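Local coordinates for protein exopolyphosphatase (Aquifex aeolicus, PDB 1T6C) that probably hydrolyses phosphoanhydride bonds of polyphosphate and guanosine pentaphosphate, as a calcium-binding member of the Ppx/GppA family with an actin-like fold, at residues E65-L70 / L103-R108; N225-D230 / F263-D268. One frame throughout, in Å; residues are numbered along the deposited sequence.

Contact 1: E65-L70 / L103-R108; sequences ETIQVL and LERVKR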
loop_
_atom_site.group_PDB
_atom_site.type_symbol
_atom_site.label_atom_id
_atom_site.label_comp_id
_atom_site.label_asym_id
_atom_site.label_seq_id
_atom_site.Cartn_x
_atom_site.Cartn_y
_atom_site.Cartn_z
ATOM N N GLU A 65 12.094 16.432 12.466
ATOM C CA GLU A 65 11.706 15.190 13.121
ATOM C C GLU A 65 12.014 14.006 12.198
ATOM O O GLU A 65 12.467 12.945 12.648
ATOM C CB GLU A 65 10.224 15.150 13.498
ATOM C CG GLU A 65 9.929 13.935 14.359
ATOM C CD GLU A 65 8.508 13.855 14.887
ATOM O OE1 GLU A 65 7.748 14.797 14.671
ATOM O OE2 GLU A 65 8.164 12.830 15.524
ATOM N N THR A 66 11.751 14.189 10.909
ATOM C CA THR A 66 11.969 13.105 9.943
ATOM C C THR A 66 13.460 12.770 9.858
ATOM O O THR A 66 13.830 11.601 9.894
ATOM C CB THR A 66 11.393 13.470 8.581
ATOM O OG1 THR A 66 9.971 13.619 8.658
ATOM C CG2 THR A 66 11.591 12.330 7.568
ATOM N N ILE A 67 14.317 13.794 9.837
ATOM C CA ILE A 67 15.753 13.566 9.843
ATOM C C ILE A 67 16.162 12.806 11.118
ATOM O O ILE A 67 16.958 11.880 11.051
ATOM C CB ILE A 67 16.529 14.887 9.651
ATOM C CG1 ILE A 67 16.351 15.372 8.213
ATOM C CG2 ILE A 67 18.014 14.729 9.971
ATOM C CD1 ILE A 67 16.950 16.690 7.935
ATOM N N GLN A 68 15.621 13.166 12.284
ATOM C CA GLN A 68 16.002 12.467 13.516
ATOM C C GLN A 68 15.586 10.993 13.481
ATOM O O GLN A 68 16.356 10.151 13.887
ATOM C CB GLN A 68 15.443 13.169 14.768
ATOM C CG GLN A 68 15.980 12.623 16.125
ATOM C CD GLN A 68 17.474 12.190 16.124
ATOM O OE1 GLN A 68 17.798 10.972 16.164
ATOM N NE2 GLN A 68 18.374 13.175 16.086
ATOM N N VAL A 69 14.412 10.695 12.942
ATOM C CA VAL A 69 13.934 9.310 12.802
ATOM C C VAL A 69 14.862 8.523 11.874
ATOM O O VAL A 69 15.194 7.363 12.138
ATOM C CB VAL A 69 12.489 9.251 12.248
ATOM C CG1 VAL A 69 12.132 7.835 11.819
ATOM C CG2 VAL A 69 11.500 9.776 13.293
ATOM N N LEU A 70 15.283 9.171 10.793
ATOM C CA LEU A 70 16.140 8.530 9.814
ATOM C C LEU A 70 17.503 8.236 10.432
ATOM O O LEU A 70 18.086 7.204 10.148
ATOM C CB LEU A 70 16.251 9.359 8.516
ATOM C CG LEU A 70 14.980 9.467 7.701
ATOM C CD1 LEU A 70 15.104 10.449 6.571
ATOM C CD2 LEU A 70 14.571 8.088 7.143
ATOM N N LEU A 103 15.914 16.209 0.800
ATOM C CA LEU A 103 16.651 14.987 0.459
ATOM C C LEU A 103 18.179 15.153 0.469
ATOM O O LEU A 103 18.931 14.192 0.744
ATOM C CB LEU A 103 16.284 14.540 -0.962
ATOM C CG LEU A 103 14.835 14.218 -1.306
ATOM C CD1 LEU A 103 14.668 14.049 -2.814
ATOM C CD2 LEU A 103 14.392 12.985 -0.600
ATOM N N GLU A 104 18.641 16.353 0.114
ATOM C CA GLU A 104 20.055 16.697 0.234
ATOM C C GLU A 104 20.507 16.701 1.693
ATOM O O GLU A 104 21.591 16.224 2.015
ATOM C CB GLU A 104 20.356 18.066 -0.413
ATOM C CG GLU A 104 21.762 18.601 -0.137
ATOM C CD GLU A 104 22.886 17.807 -0.778
ATOM O OE1 GLU A 104 22.623 16.942 -1.646
ATOM O OE2 GLU A 104 24.058 18.090 -0.439
ATOM N N ARG A 105 19.693 17.231 2.594
ATOM C CA ARG A 105 20.036 17.140 4.023
ATOM C C ARG A 105 20.153 15.682 4.461
ATOM O O ARG A 105 21.003 15.342 5.248
ATOM C CB ARG A 105 18.995 17.835 4.897
ATOM C CG ARG A 105 19.006 19.353 4.833
ATOM C CD ARG A 105 18.139 19.981 5.924
ATOM N NE ARG A 105 18.669 19.677 7.257
ATOM C CZ ARG A 105 18.013 19.871 8.399
ATOM N NH1 ARG A 105 16.812 20.433 8.407
ATOM N NH2 ARG A 105 18.589 19.536 9.547
ATOM N N VAL A 106 19.290 14.816 3.937
ATOM C CA VAL A 106 19.352 13.421 4.332
ATOM C C VAL A 106 20.671 12.771 3.870
ATOM O O VAL A 106 21.285 12.021 4.595
ATOM C CB VAL A 106 18.114 12.631 3.850
ATOM C CG1 VAL A 106 18.243 11.153 4.184
ATOM C CG2 VAL A 106 16.858 13.187 4.487
ATOM N N LYS A 107 21.142 13.137 2.691
ATOM C CA LYS A 107 22.405 12.612 2.204
ATOM C C LYS A 107 23.531 13.034 3.125
ATOM O O LYS A 107 24.382 12.249 3.501
ATOM C CB LYS A 107 22.694 13.139 0.791
ATOM C CG LYS A 107 21.713 12.608 -0.248
ATOM C CD LYS A 107 21.824 13.271 -1.603
ATOM C CE LYS A 107 20.645 12.825 -2.478
ATOM N NZ LYS A 107 20.594 13.478 -3.804
ATOM N N ARG A 108 23.528 14.316 3.464
ATOM C CA ARG A 108 24.655 14.897 4.170
ATOM C C ARG A 108 24.649 14.524 5.652
ATOM O O ARG A 108 25.701 14.259 6.231
ATOM C CB ARG A 108 24.647 16.435 4.039
ATOM C CG ARG A 108 24.697 16.980 2.625
ATOM C CD ARG A 108 26.055 17.000 1.971
ATOM N NE ARG A 108 26.565 15.685 1.593
ATOM C CZ ARG A 108 26.226 15.035 0.482
ATOM N NH1 ARG A 108 25.344 15.535 -0.363
ATOM N NH2 ARG A 108 26.768 13.865 0.231
#

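Contact 2: N225-D230 / F263-D268; sequences NVYPYD and FRQVED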
loop_
_atom_site.group_PDB
_atom_site.type_symbol
_atom_site.label_atom_id
_atom_site.label_comp_id
_atom_site.label_asym_id
_atom_site.label_seq_id
_atom_site.Cartn_x
_atom_site.Cartn_y
_atom_site.Cartn_z
ATOM N N ASN A 225 -12.726 -14.050 10.340
ATOM C CA ASN A 225 -12.769 -14.005 11.809
ATOM C C ASN A 225 -11.404 -14.040 12.440
ATOM O O ASN A 225 -11.168 -14.756 13.416
ATOM C CB ASN A 225 -13.621 -15.156 12.363
ATOM C CG ASN A 225 -15.009 -15.152 11.822
ATOM O OD1 ASN A 225 -15.707 -14.165 11.950
ATOM N ND2 ASN A 225 -15.427 -16.268 11.214
ATOM N N VAL A 226 -10.499 -13.253 11.856
ATOM C CA VAL A 226 -9.121 -13.135 12.331
ATOM C C VAL A 226 -9.041 -11.929 13.264
ATOM O O VAL A 226 -9.175 -10.747 12.865
ATOM C CB VAL A 226 -8.117 -12.943 11.187
ATOM C CG1 VAL A 226 -6.693 -12.907 11.740
ATOM C CG2 VAL A 226 -8.254 -14.100 10.178
ATOM N N TYR A 227 -8.803 -12.234 14.544
ATOM C CA TYR A 227 -8.664 -11.199 15.540
ATOM C C TYR A 227 -7.849 -11.757 16.707
ATOM O O TYR A 227 -8.216 -12.791 17.241
ATOM C CB TYR A 227 -10.029 -10.805 16.074
ATOM C CG TYR A 227 -9.961 -9.868 17.247
ATOM C CD1 TYR A 227 -9.765 -8.509 17.079
ATOM C CD2 TYR A 227 -10.065 -10.361 18.541
ATOM C CE1 TYR A 227 -9.692 -7.672 18.166
ATOM C CE2 TYR A 227 -9.990 -9.512 19.632
ATOM C CZ TYR A 227 -9.805 -8.198 19.442
ATOM O OH TYR A 227 -9.723 -7.363 20.550
ATOM N N PRO A 228 -6.787 -11.082 17.131
ATOM C CA PRO A 228 -6.205 -9.921 16.457
ATOM C C PRO A 228 -5.680 -10.251 15.071
ATOM O O PRO A 228 -5.519 -11.430 14.685
ATOM C CB PRO A 228 -5.031 -9.529 17.380
ATOM C CG PRO A 228 -5.354 -10.176 18.724
ATOM C CD PRO A 228 -6.060 -11.438 18.374
ATOM N N TYR A 229 -5.395 -9.207 14.320
ATOM C CA TYR A 229 -4.845 -9.349 12.990
ATOM C C TYR A 229 -3.577 -10.176 13.088
ATOM O O TYR A 229 -2.726 -9.942 13.916
ATOM C CB TYR A 229 -4.546 -7.991 12.351
ATOM C CG TYR A 229 -4.090 -8.135 10.900
ATOM C CD1 TYR A 229 -5.021 -8.238 9.893
ATOM C CD2 TYR A 229 -2.754 -8.135 10.563
ATOM C CE1 TYR A 229 -4.623 -8.397 8.554
ATOM C CE2 TYR A 229 -2.343 -8.269 9.241
ATOM C CZ TYR A 229 -3.294 -8.391 8.237
ATOM O OH TYR A 229 -2.915 -8.523 6.914
ATOM N N ASP A 230 -3.453 -11.169 12.211
ATOM C CA ASP A 230 -2.262 -12.010 12.132
ATOM C C ASP A 230 -2.012 -12.212 10.645
ATOM O O ASP A 230 -2.824 -12.860 9.970
ATOM C CB ASP A 230 -2.546 -13.344 12.827
ATOM C CG ASP A 230 -1.367 -14.311 12.816
ATOM O OD1 ASP A 230 -0.350 -14.070 12.106
ATOM O OD2 ASP A 230 -1.412 -15.373 13.475
ATOM N N PHE A 263 -17.079 -3.663 14.328
ATOM C CA PHE A 263 -16.080 -4.547 13.720
ATOM C C PHE A 263 -14.700 -4.086 14.193
ATOM O O PHE A 263 -14.092 -3.192 13.601
ATOM C CB PHE A 263 -16.196 -4.503 12.192
ATOM C CG PHE A 263 -17.491 -5.066 11.679
ATOM C CD1 PHE A 263 -18.476 -4.224 11.142
ATOM C CD2 PHE A 263 -17.751 -6.404 11.763
ATOM C CE1 PHE A 263 -19.675 -4.754 10.685
ATOM C CE2 PHE A 263 -18.940 -6.952 11.270
ATOM C CZ PHE A 263 -19.916 -6.117 10.754
ATOM N N ARG A 264 -14.219 -4.736 15.250
ATOM C CA ARG A 264 -13.001 -4.339 15.958
ATOM C C ARG A 264 -11.766 -4.216 15.087
ATOM O O ARG A 264 -10.886 -3.409 15.376
ATOM C CB ARG A 264 -12.686 -5.379 17.033
ATOM C CG ARG A 264 -13.594 -5.343 18.193
ATOM C CD ARG A 264 -13.225 -6.344 19.265
ATOM N NE ARG A 264 -14.375 -6.421 20.159
ATOM C CZ ARG A 264 -14.639 -5.538 21.098
ATOM N NH1 ARG A 264 -13.785 -4.551 21.356
ATOM N NH2 ARG A 264 -15.738 -5.693 21.832
ATOM N N GLN A 265 -11.699 -4.994 14.017
ATOM C CA GLN A 265 -10.530 -4.983 13.142
ATOM C C GLN A 265 -10.406 -3.708 12.323
ATOM O O GLN A 265 -9.312 -3.357 11.873
ATOM C CB GLN A 265 -10.546 -6.204 12.230
ATOM C CG GLN A 265 -10.478 -7.504 13.013
ATOM C CD GLN A 265 -11.829 -8.185 13.158
ATOM O OE1 GLN A 265 -12.854 -7.526 13.456
ATOM N NE2 GLN A 265 -11.863 -9.501 12.893
ATOM N N VAL A 266 -11.519 -3.001 12.141
ATOM C CA VAL A 266 -11.489 -1.702 11.457
ATOM C C VAL A 266 -10.805 -0.640 12.298
ATOM O O VAL A 266 -11.296 -0.313 13.377
ATOM C CB VAL A 266 -12.940 -1.244 11.094
ATOM C CG1 VAL A 266 -12.918 0.072 10.352
ATOM C CG2 VAL A 266 -13.605 -2.344 10.236
ATOM N N GLU A 267 -9.689 -0.107 11.813
ATOM C CA GLU A 267 -9.055 1.018 12.516
ATOM C C GLU A 267 -9.934 2.246 12.467
ATOM O O GLU A 267 -10.454 2.588 11.413
ATOM C CB GLU A 267 -7.712 1.357 11.894
ATOM C CG GLU A 267 -6.660 0.295 12.108
ATOM C CD GLU A 267 -5.402 0.559 11.317
ATOM O OE1 GLU A 267 -5.312 1.593 10.588
ATOM O OE2 GLU A 267 -4.496 -0.283 11.426
ATOM N N ASP A 268 -10.029 2.947 13.605
ATOM C CA ASP A 268 -10.794 4.196 13.750
ATOM C C ASP A 268 -10.463 5.164 12.612
ATOM O O ASP A 268 -11.361 5.763 11.997
ATOM C CB ASP A 268 -10.443 4.891 15.076
ATOM C CG ASP A 268 -10.943 4.131 16.315
ATOM O OD1 ASP A 268 -12.030 3.522 16.246
ATOM O OD2 ASP A 268 -10.317 4.087 17.412
HETATM O O HOH W 1 -14.573 -11.020 11.945
#

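Contact 1: E65-L70 / L103-R108
I67 lays its CD1 methyl over one face of the R105 guanidinium, and this meeting, with an apolar one beside it, brings helix 60-79 against helix 99-109. The methyl stands above the centre of the flat group, with I67 CD1 3.4 Å from R105 CZ. Carbon therefore covers one face of the guanidinium, while the N-H groups round the rim point to acceptors. Those acceptors are acidic: NH1 of R105 forms a salt bridge with E64, from the helix of I67, and NE forms another with E109, a turn further along its own helix. Gripped from both helices, the guanidinium is probably hindered from turning. A bend in the arginine chain at chi3 (64°) carries its polar end round the methyl, and R105 CB also comes within 3.8 Å of I67 CD1. Isoleucine suits this place because its longer branch runs out extended, chi2 175°, and delivers a methyl across the arginine at about a right angle.

V106 meets the base of the same branch, I67 CG1 lying 4.3 Å from V106 CG2. It also receives L70, whose CD1 is 3.9 Å from V106 CG2 and nearly as near to V106 CG1, so one leucine methyl rests against both valine methyls. A compact, beta-branched residue fits here, where the I67 and V106 CA atoms are 6.6 Å apart. Beyond the pair, L70 touches V24 of strand 23-32 and V106 touches V114 of strand 114-116, so both helices lie on one sheet. The axes of 65-70 and 103-108 are inclined by 32°.

The chemistry is thus divided: buried hydrocarbon fills the seam near the sheet, while the arginine contributes one flat face to the apolar packing and its rim to two glutamates, which probably offset its charge.

Contact 2: N225-D230 / F263-D268
R264 lays its aliphatic chain obliquely along the Y227 ring, R264 CB coming 3.9 Å from Y227 CE1 and CD reaching CZ and the hydroxyl. Extended from CG to NE, the long arginine brings methylenes alongside the CE1 and hydroxyl end of the tyrosine on this solvent-exposed side, while its guanidinium plane is turned 54° from the ring rather than stacked on it.

Q265 follows and supplies the polar link. Its CG sits at the edge of the Y227 ring, and a bend at chi2 (101°) swings the amide to the backbone of V226. There Q265 NE2 donates to V226 O at 3.0 Å, arriving well above the carbonyl plane. A water accepts from the same nitrogen, Q265 NE2, at 3.2 Å and passes a weak bond on to N225 OD1. Glutamine suits the place because its amide nitrogen has two hydrogens to give; a leucine here would probably leave the V226 carbonyl and the water without their shared donor.

V266 is buried against F251 and A271, and its N bonds F263 O at 3.0 Å, closing a type I beta turn that presents both R264 and Q265.

The partner loop begins where helix 214-223 ends in a Schellman motif, with N225, a residue type that tolerates positive phi, as C-prime. The arrangement is thus a beta turn packed on the loop that leaves a Schellman-capped helix.

In the fold
Contact 1 closes before contact 2 opens along the chain, and the two never touch: their centres are 34 Å apart and their nearest atoms about 18 Å. Each belongs to a different half of the actin-like fold. Contact 1 joins helices 60-79 and 99-109 beside the sheet that contains strands 12-19, 23-32 and 114-116. Contact 2 joins the loops after helices 214-223 and 256-262, in the half built on the sheet with strands 139-146, 208-212 and 292-296. The calcium site, on strands 139-146 and 149-156, lies apart from both. Each contact therefore lies within one half, 65-70/103-108 between helices and 225-230/263-268 between loops, and neither bridges the two halves.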